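Local coordinates for protein putative phosphinothricin acetyltransferase YwnH (Bacillus subtilis, PDB 1VHS) that probably inactivates the herbicidal antibiotic phosphinothricin by transferring an acetyl group to it from acetyl-CoA, at residues T72-R76 with P77-K81; E39-M42 with E43-S46; L7-H10 with R11-E14. All blocks are in the same frame, centred on the assembly; numbering follows the deposited sequence.

Contact 1 (T72-R76 with P77-K81); sequences TFYGR and PAYNK
R76 and Y79 are joined through the backbone: Y79 N donates to R76 O at 2.9 Å and N80 N donates to P77 O, which makes two overlapping turns round the short 3-10 segment 77-78. Just before this, G75 is the centre of an inverse gamma turn, which leads directly into these turns. Water 1 lies between F73 N and Y79 O, at 3.1 Å from Y79 O but at a doubtfully short distance from F73 N. F73, Y74 and Y79 form an aromatic cluster on the surface. The ring of Y74 turns its edge to the face of Y79 in an offset edge-to-face pair, with planes at 79° and centroids 5.7 Å apart, while Y74 CB makes an off-centre CH-pi contact with the same ring. F73 meets Y79 at a slant, F73 CD2 lying 3.5 Å from Y79 CD2. With CG anti to the backbone N (chi1 175°) and an extended chain beyond it, R76 runs past the rim of the Y79 ring, where R76 CD comes within 3.7 Å of Y79 CE1. R76 NE lies 3.5 Å from A78 CB. The whole arrangement is a surface cluster on the connection between the antiparallel strands 64-72 and 82-89; F73 also packs on T82 and E84 of the second strand, and the backbone of K81 bonds to R116 and to S117, where strand 117-123 begins.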
loop_
_atom_site.group_PDB
_atom_site.type_symbol
_atom_site.label_atom_id
_atom_site.label_comp_id
_atom_site.label_asym_id
_atom_site.label_seq_id
_atom_site.Cartn_x
_atom_site.Cartn_y
_atom_site.Cartn_z
ATOM N N THR A 72 4.190 8.726 5.716
ATOM C CA THR A 72 3.924 10.149 5.882
ATOM C C THR A 72 3.633 10.763 4.525
ATOM O O THR A 72 4.121 10.280 3.500
ATOM C CB THR A 72 5.138 10.881 6.481
ATOM O OG1 THR A 72 6.254 10.757 5.591
ATOM C CG2 THR A 72 5.503 10.291 7.823
ATOM N N PHE A 73 2.830 11.820 4.514
ATOM C CA PHE A 73 2.513 12.497 3.264
ATOM C C PHE A 73 3.627 13.499 2.996
ATOM O O PHE A 73 4.220 13.517 1.918
ATOM C CB PHE A 73 1.176 13.233 3.366
ATOM C CG PHE A 73 0.881 14.108 2.183
ATOM C CD1 PHE A 73 0.668 13.554 0.927
ATOM C CD2 PHE A 73 0.848 15.493 2.321
ATOM C CE1 PHE A 73 0.427 14.370 -0.182
ATOM C CE2 PHE A 73 0.609 16.317 1.223
ATOM C CZ PHE A 73 0.398 15.754 -0.032
ATOM N N TYR A 74 3.902 14.331 3.996
ATOM C CA TYR A 74 4.949 15.337 3.897
ATOM C C TYR A 74 5.584 15.534 5.269
ATOM O O TYR A 74 4.880 15.707 6.268
ATOM C CB TYR A 74 4.371 16.666 3.403
ATOM C CG TYR A 74 5.426 17.679 3.014
ATOM C CD1 TYR A 74 6.255 17.463 1.914
ATOM C CD2 TYR A 74 5.607 18.846 3.755
ATOM C CE1 TYR A 74 7.240 18.383 1.559
ATOM C CE2 TYR A 74 6.590 19.774 3.411
ATOM C CZ TYR A 74 7.402 19.534 2.311
ATOM O OH TYR A 74 8.378 20.443 1.968
ATOM N N GLY A 75 6.913 15.503 5.308
ATOM C CA GLY A 75 7.632 15.674 6.558
ATOM C C GLY A 75 7.495 17.066 7.145
ATOM O O GLY A 75 8.479 17.783 7.310
ATOM N N ARG A 76 6.264 17.441 7.465
ATOM C CA ARG A 76 5.969 18.742 8.044
ATOM C C ARG A 76 4.844 18.540 9.048
ATOM O O ARG A 76 3.875 17.831 8.774
ATOM C CB ARG A 76 5.535 19.716 6.944
ATOM C CG ARG A 76 5.080 21.081 7.432
ATOM C CD ARG A 76 4.605 21.930 6.259
ATOM N NE ARG A 76 3.910 23.143 6.686
ATOM C CZ ARG A 76 3.350 24.014 5.853
ATOM N NH1 ARG A 76 3.403 23.810 4.543
ATOM N NH2 ARG A 76 2.733 25.086 6.327
ATOM N N PRO A 77 4.964 19.152 10.235
ATOM C CA PRO A 77 3.951 19.034 11.285
ATOM C C PRO A 77 2.528 19.309 10.809
ATOM O O PRO A 77 1.587 18.651 11.244
ATOM C CB PRO A 77 4.422 20.047 12.325
ATOM C CG PRO A 77 5.907 19.966 12.194
ATOM C CD PRO A 77 6.099 19.973 10.696
ATOM N N ALA A 78 2.375 20.279 9.914
ATOM C CA ALA A 78 1.058 20.632 9.395
ATOM C C ALA A 78 0.342 19.420 8.806
ATOM O O ALA A 78 -0.887 19.364 8.806
ATOM C CB ALA A 78 1.182 21.725 8.340
ATOM N N TYR A 79 1.110 18.454 8.306
ATOM C CA TYR A 79 0.517 17.257 7.714
ATOM C C TYR A 79 0.576 16.012 8.603
ATOM O O TYR A 79 0.325 14.907 8.131
ATOM C CB TYR A 79 1.187 16.944 6.372
ATOM C CG TYR A 79 1.107 18.078 5.375
ATOM C CD1 TYR A 79 2.090 19.065 5.331
ATOM C CD2 TYR A 79 0.037 18.172 4.489
ATOM C CE1 TYR A 79 2.007 20.126 4.418
ATOM C CE2 TYR A 79 -0.058 19.220 3.578
ATOM C CZ TYR A 79 0.929 20.194 3.546
ATOM O OH TYR A 79 0.831 21.227 2.637
ATOM N N ASN A 80 0.889 16.195 9.883
ATOM C CA ASN A 80 0.989 15.076 10.828
ATOM C C ASN A 80 -0.191 14.108 10.905
ATOM O O ASN A 80 -0.009 12.946 11.257
ATOM C CB ASN A 80 1.258 15.591 12.247
ATOM C CG ASN A 80 2.654 16.129 12.416
ATOM O OD1 ASN A 80 3.581 15.706 11.726
ATOM N ND2 ASN A 80 2.820 17.057 13.352
ATOM N N LYS A 81 -1.396 14.579 10.610
ATOM C CA LYS A 81 -2.575 13.725 10.676
ATOM C C LYS A 81 -2.985 13.172 9.322
ATOM O O LYS A 81 -4.060 12.593 9.179
ATOM C CB LYS A 81 -3.742 14.493 11.295
ATOM C CG LYS A 81 -3.660 14.597 12.811
ATOM C CD LYS A 81 -4.739 15.501 13.378
ATOM C CE LYS A 81 -4.364 16.957 13.201
ATOM N NZ LYS A 81 -3.094 17.276 13.916
HETATM O O HOH W 1 2.358 13.295 6.512
#

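Contact 2 (E39-M42 with E43-S46); sequences EDRM and EWFS
R41 reaches W44 because its side chain bends at both chi2 (-75°) and chi3, folding the guanidinium back, while W44 sets CG anti to its own backbone N (chi1 167°) and offers the indole to it. The result is a cation-pi stack between residues i and i+3 at the start of helix 42-46. The two flat groups lie at 30° to each other, with R41 CZ 4.2 Å from the centroid of the five-membered ring of W44. NH2 of R41 does most of the touching: it sits over the middle of the indole, 3.6 Å from W44 CD2, and NE reaches the benzo side near W44 CE3. Around the pair, W44 NE1 is bonded to E71 OE2, and R41 makes a further cation-pi contact with Y20. The R41 side chain is about 6 Å from that of Y88, a predicted acetyl-CoA-binding residue. The backbone adds regular helical bonds from F45 N to R41 O (2.9 Å) and from S46 N to the O of M42, a selenomethionine (3.0 Å). Water 2 links D40 O, to which it donates, with W44 N, from which it accepts at 3.1 Å.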
loop_
_atom_site.group_PDB
_atom_site.type_symbol
_atom_site.label_atom_id
_atom_site.label_comp_id
_atom_site.label_asym_id
_atom_site.label_seq_id
_atom_site.Cartn_x
_atom_site.Cartn_y
_atom_site.Cartn_z
ATOM N N GLU A 39 18.317 -4.342 -0.421
ATOM C CA GLU A 39 19.212 -3.246 -0.086
ATOM C C GLU A 39 18.665 -1.918 -0.604
ATOM O O GLU A 39 18.822 -0.881 0.041
ATOM C CB GLU A 39 20.600 -3.511 -0.670
ATOM N N ASP A 40 18.018 -1.952 -1.766
ATOM C CA ASP A 40 17.457 -0.737 -2.351
ATOM C C ASP A 40 16.250 -0.235 -1.563
ATOM O O ASP A 40 15.801 0.892 -1.765
ATOM C CB ASP A 40 17.016 -0.975 -3.800
ATOM C CG ASP A 40 18.137 -1.481 -4.685
ATOM O OD1 ASP A 40 19.256 -0.927 -4.619
ATOM O OD2 ASP A 40 17.889 -2.427 -5.462
ATOM N N ARG A 41 15.729 -1.068 -0.667
ATOM C CA ARG A 41 14.554 -0.697 0.117
ATOM C C ARG A 41 14.785 -0.681 1.626
ATOM O O ARG A 41 13.850 -0.472 2.399
ATOM C CB ARG A 41 13.400 -1.649 -0.214
ATOM C CG ARG A 41 13.005 -1.651 -1.681
ATOM C CD ARG A 41 12.218 -0.403 -2.065
ATOM N NE ARG A 41 10.838 -0.465 -1.587
ATOM C CZ ARG A 41 9.911 0.452 -1.843
ATOM N NH1 ARG A 41 10.208 1.518 -2.575
ATOM N NH2 ARG A 41 8.677 0.299 -1.378
HETATM N N MSE A 42 16.029 -0.895 2.046
HETATM C CA MSE A 42 16.348 -0.904 3.469
HETATM C C MSE A 42 15.983 0.413 4.145
HETATM O O MSE A 42 15.509 0.423 5.281
HETATM C CB MSE A 42 17.837 -1.194 3.677
HETATM C CG MSE A 42 18.259 -1.245 5.140
HETATM SE SE MSE A 42 17.242 -2.527 6.173
HETATM C CE MSE A 42 17.707 -1.924 7.948
ATOM N N GLU A 43 16.207 1.523 3.446
ATOM C CA GLU A 43 15.888 2.841 3.991
ATOM C C GLU A 43 14.389 2.977 4.226
ATOM O O GLU A 43 13.946 3.315 5.321
ATOM C CB GLU A 43 16.358 3.943 3.036
ATOM C CG GLU A 43 17.866 4.085 2.949
ATOM C CD GLU A 43 18.491 4.515 4.264
ATOM O OE1 GLU A 43 19.734 4.644 4.319
ATOM O OE2 GLU A 43 17.743 4.727 5.244
ATOM N N TRP A 44 13.617 2.713 3.180
ATOM C CA TRP A 44 12.165 2.786 3.245
ATOM C C TRP A 44 11.648 1.911 4.381
ATOM O O TRP A 44 10.798 2.326 5.171
ATOM C CB TRP A 44 11.576 2.311 1.917
ATOM C CG TRP A 44 10.109 2.041 1.959
ATOM C CD1 TRP A 44 9.098 2.959 1.914
ATOM C CD2 TRP A 44 9.485 0.758 2.068
ATOM N NE1 TRP A 44 7.881 2.324 1.987
ATOM C CE2 TRP A 44 8.089 0.972 2.083
ATOM C CE3 TRP A 44 9.971 -0.555 2.154
ATOM C CZ2 TRP A 44 7.172 -0.078 2.182
ATOM C CZ3 TRP A 44 9.056 -1.601 2.253
ATOM C CH2 TRP A 44 7.671 -1.354 2.267
ATOM N N PHE A 45 12.176 0.695 4.455
ATOM C CA PHE A 45 11.776 -0.261 5.476
ATOM C C PHE A 45 11.984 0.287 6.882
ATOM O O PHE A 45 11.046 0.349 7.676
ATOM C CB PHE A 45 12.566 -1.559 5.308
ATOM C CG PHE A 45 12.032 -2.700 6.123
ATOM C CD1 PHE A 45 10.825 -3.304 5.787
ATOM C CD2 PHE A 45 12.731 -3.167 7.230
ATOM C CE1 PHE A 45 10.321 -4.363 6.544
ATOM C CE2 PHE A 45 12.234 -4.225 7.994
ATOM C CZ PHE A 45 11.027 -4.823 7.647
ATOM N N SER A 46 13.215 0.685 7.188
ATOM C CA SER A 46 13.543 1.222 8.506
ATOM C C SER A 46 12.907 2.588 8.738
ATOM O O SER A 46 12.889 3.089 9.860
ATOM C CB SER A 46 15.063 1.327 8.669
ATOM O OG SER A 46 15.667 0.048 8.607
HETATM O O HOH W 2 14.510 2.515 0.198
#

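Contact 3 (L7-H10 with R11-E14); sequences LAEH and RDLE
E9 and D12 bond to each other twice where the chain leaves strand 4-7 for helix 13-24, the first strand and first helix of this GNAT-family fold. One of these bonds joins side chain to backbone: E9 N donates to D12 OD1 at 2.8 Å, meeting the oxygen from above the carboxylate plane. D12 sets its CG beside its own backbone N (chi1 -65°), which swings the carboxylate back over the preceding turn toward E9. The other is a backbone bond in the reverse direction, from D12 N to E9 O, also 2.8 Å. A successive turn follows, with L13 N donating to H10 O at 3.0 Å, so two overlapping turns wind the chain into the helix.

Among the charges, D12 OD1 also forms a salt bridge with R6 NH1, so both a backbone N-H and an arginine hold this oxygen of a buried carboxylate. Such partners would favour its charged form, even though E9 OE1 lies only 4.3 Å from D12 OD1; R6 NH1 is a long, weak partner of E9 OE1 as well. R11 runs alongside E9, pointing the same way; R11 CD comes nearest, 4.1 Å from E9 OE1, and the guanidinium stays short of a salt bridge.

Nonpolar packing reaches outward: A8 rests on L54 and V56 of strand 54-58, and L13 on M42, F45 and P38. The carbonyl oxygen of H10 has a further partner in water 3, which donates to H10 O and accepts from E14 N, at 3.0 Å in each case.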
loop_
_atom_site.group_PDB
_atom_site.type_symbol
_atom_site.label_atom_id
_atom_site.label_comp_id
_atom_site.label_asym_id
_atom_site.label_seq_id
_atom_site.Cartn_x
_atom_site.Cartn_y
_atom_site.Cartn_z
ATOM N N LEU A 7 3.075 -6.601 13.257
ATOM C CA LEU A 7 4.065 -5.611 12.865
ATOM C C LEU A 7 5.226 -6.298 12.141
ATOM O O LEU A 7 5.675 -7.378 12.540
ATOM C CB LEU A 7 4.589 -4.873 14.099
ATOM C CG LEU A 7 3.610 -3.904 14.766
ATOM C CD1 LEU A 7 4.071 -3.570 16.177
ATOM C CD2 LEU A 7 3.505 -2.638 13.917
ATOM N N ALA A 8 5.704 -5.677 11.069
ATOM C CA ALA A 8 6.818 -6.228 10.305
ATOM C C ALA A 8 8.097 -6.221 11.133
ATOM O O ALA A 8 8.259 -5.407 12.047
ATOM C CB ALA A 8 7.031 -5.418 9.016
ATOM N N GLU A 9 9.003 -7.130 10.793
ATOM C CA GLU A 9 10.284 -7.257 11.471
ATOM C C GLU A 9 11.365 -7.286 10.400
ATOM O O GLU A 9 11.078 -7.536 9.226
ATOM C CB GLU A 9 10.305 -8.551 12.288
ATOM C CG GLU A 9 8.999 -8.785 13.020
ATOM C CD GLU A 9 8.980 -10.066 13.824
ATOM O OE1 GLU A 9 9.353 -11.132 13.284
ATOM O OE2 GLU A 9 8.570 -10.002 14.999
ATOM N N HIS A 10 12.607 -7.049 10.799
ATOM C CA HIS A 10 13.708 -7.035 9.845
ATOM C C HIS A 10 13.788 -8.283 8.965
ATOM O O HIS A 10 14.007 -8.174 7.758
ATOM C CB HIS A 10 15.038 -6.829 10.572
ATOM C CG HIS A 10 16.195 -6.601 9.650
ATOM N ND1 HIS A 10 16.610 -7.539 8.728
ATOM C CD2 HIS A 10 17.013 -5.533 9.492
ATOM C CE1 HIS A 10 17.632 -7.059 8.044
ATOM N NE2 HIS A 10 17.897 -5.844 8.487
ATOM N N ARG A 11 13.604 -9.465 9.553
ATOM C CA ARG A 11 13.683 -10.695 8.772
ATOM C C ARG A 11 12.571 -10.803 7.733
ATOM O O ARG A 11 12.582 -11.711 6.905
ATOM C CB ARG A 11 13.672 -11.931 9.690
ATOM C CG ARG A 11 12.362 -12.193 10.401
ATOM C CD ARG A 11 12.563 -13.134 11.588
ATOM N NE ARG A 11 12.790 -14.527 11.210
ATOM C CZ ARG A 11 11.819 -15.400 10.957
ATOM N NH1 ARG A 11 10.551 -15.025 11.033
ATOM N NH2 ARG A 11 12.112 -16.662 10.658
ATOM N N ASP A 12 11.621 -9.869 7.770
ATOM C CA ASP A 12 10.510 -9.856 6.817
ATOM C C ASP A 12 10.836 -9.062 5.549
ATOM O O ASP A 12 10.143 -9.195 4.540
ATOM C CB ASP A 12 9.265 -9.234 7.456
ATOM C CG ASP A 12 8.727 -10.051 8.613
ATOM O OD1 ASP A 12 8.137 -9.446 9.531
ATOM O OD2 ASP A 12 8.881 -11.286 8.593
ATOM N N LEU A 13 11.874 -8.234 5.600
ATOM C CA LEU A 13 12.239 -7.415 4.438
ATOM C C LEU A 13 12.318 -8.229 3.150
ATOM O O LEU A 13 11.800 -7.815 2.115
ATOM C CB LEU A 13 13.569 -6.696 4.678
ATOM C CG LEU A 13 14.035 -5.790 3.531
ATOM C CD1 LEU A 13 12.982 -4.719 3.257
ATOM C CD2 LEU A 13 15.370 -5.154 3.884
ATOM N N GLU A 14 12.964 -9.390 3.214
ATOM C CA GLU A 14 13.097 -10.265 2.051
ATOM C C GLU A 14 11.746 -10.621 1.424
ATOM O O GLU A 14 11.562 -10.505 0.206
ATOM C CB GLU A 14 13.860 -11.542 2.457
ATOM C CG GLU A 14 13.640 -12.749 1.555
ATOM C CD GLU A 14 12.370 -13.505 1.897
ATOM O OE1 GLU A 14 12.270 -14.021 3.030
ATOM O OE2 GLU A 14 11.469 -13.583 1.035
HETATM O O HOH W 3 14.998 -9.820 5.411
#

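Contacts 2 and 3 share a neighbourhood, their centres about 11 Å apart, and pack helix 42-46 against the start of helix 13-24: F45 CD1 lies 3.6 Å from L13 CD1, and M42 SE lies 4.0 Å from L13 CD2. Contact 1 stands apart on the loop between two strands of the sheet, its centre about 20 Å from that of contact 2 and about 25 Å from that of contact 3. Contact 3, partly buried, relies on backbone bonds and a buried carboxylate held by a backbone N-H and an arginine. The other two are surface contacts built on aromatic rings, one stacked with a guanidinium near the predicted cofactor site, the other a three-ring cluster away from it.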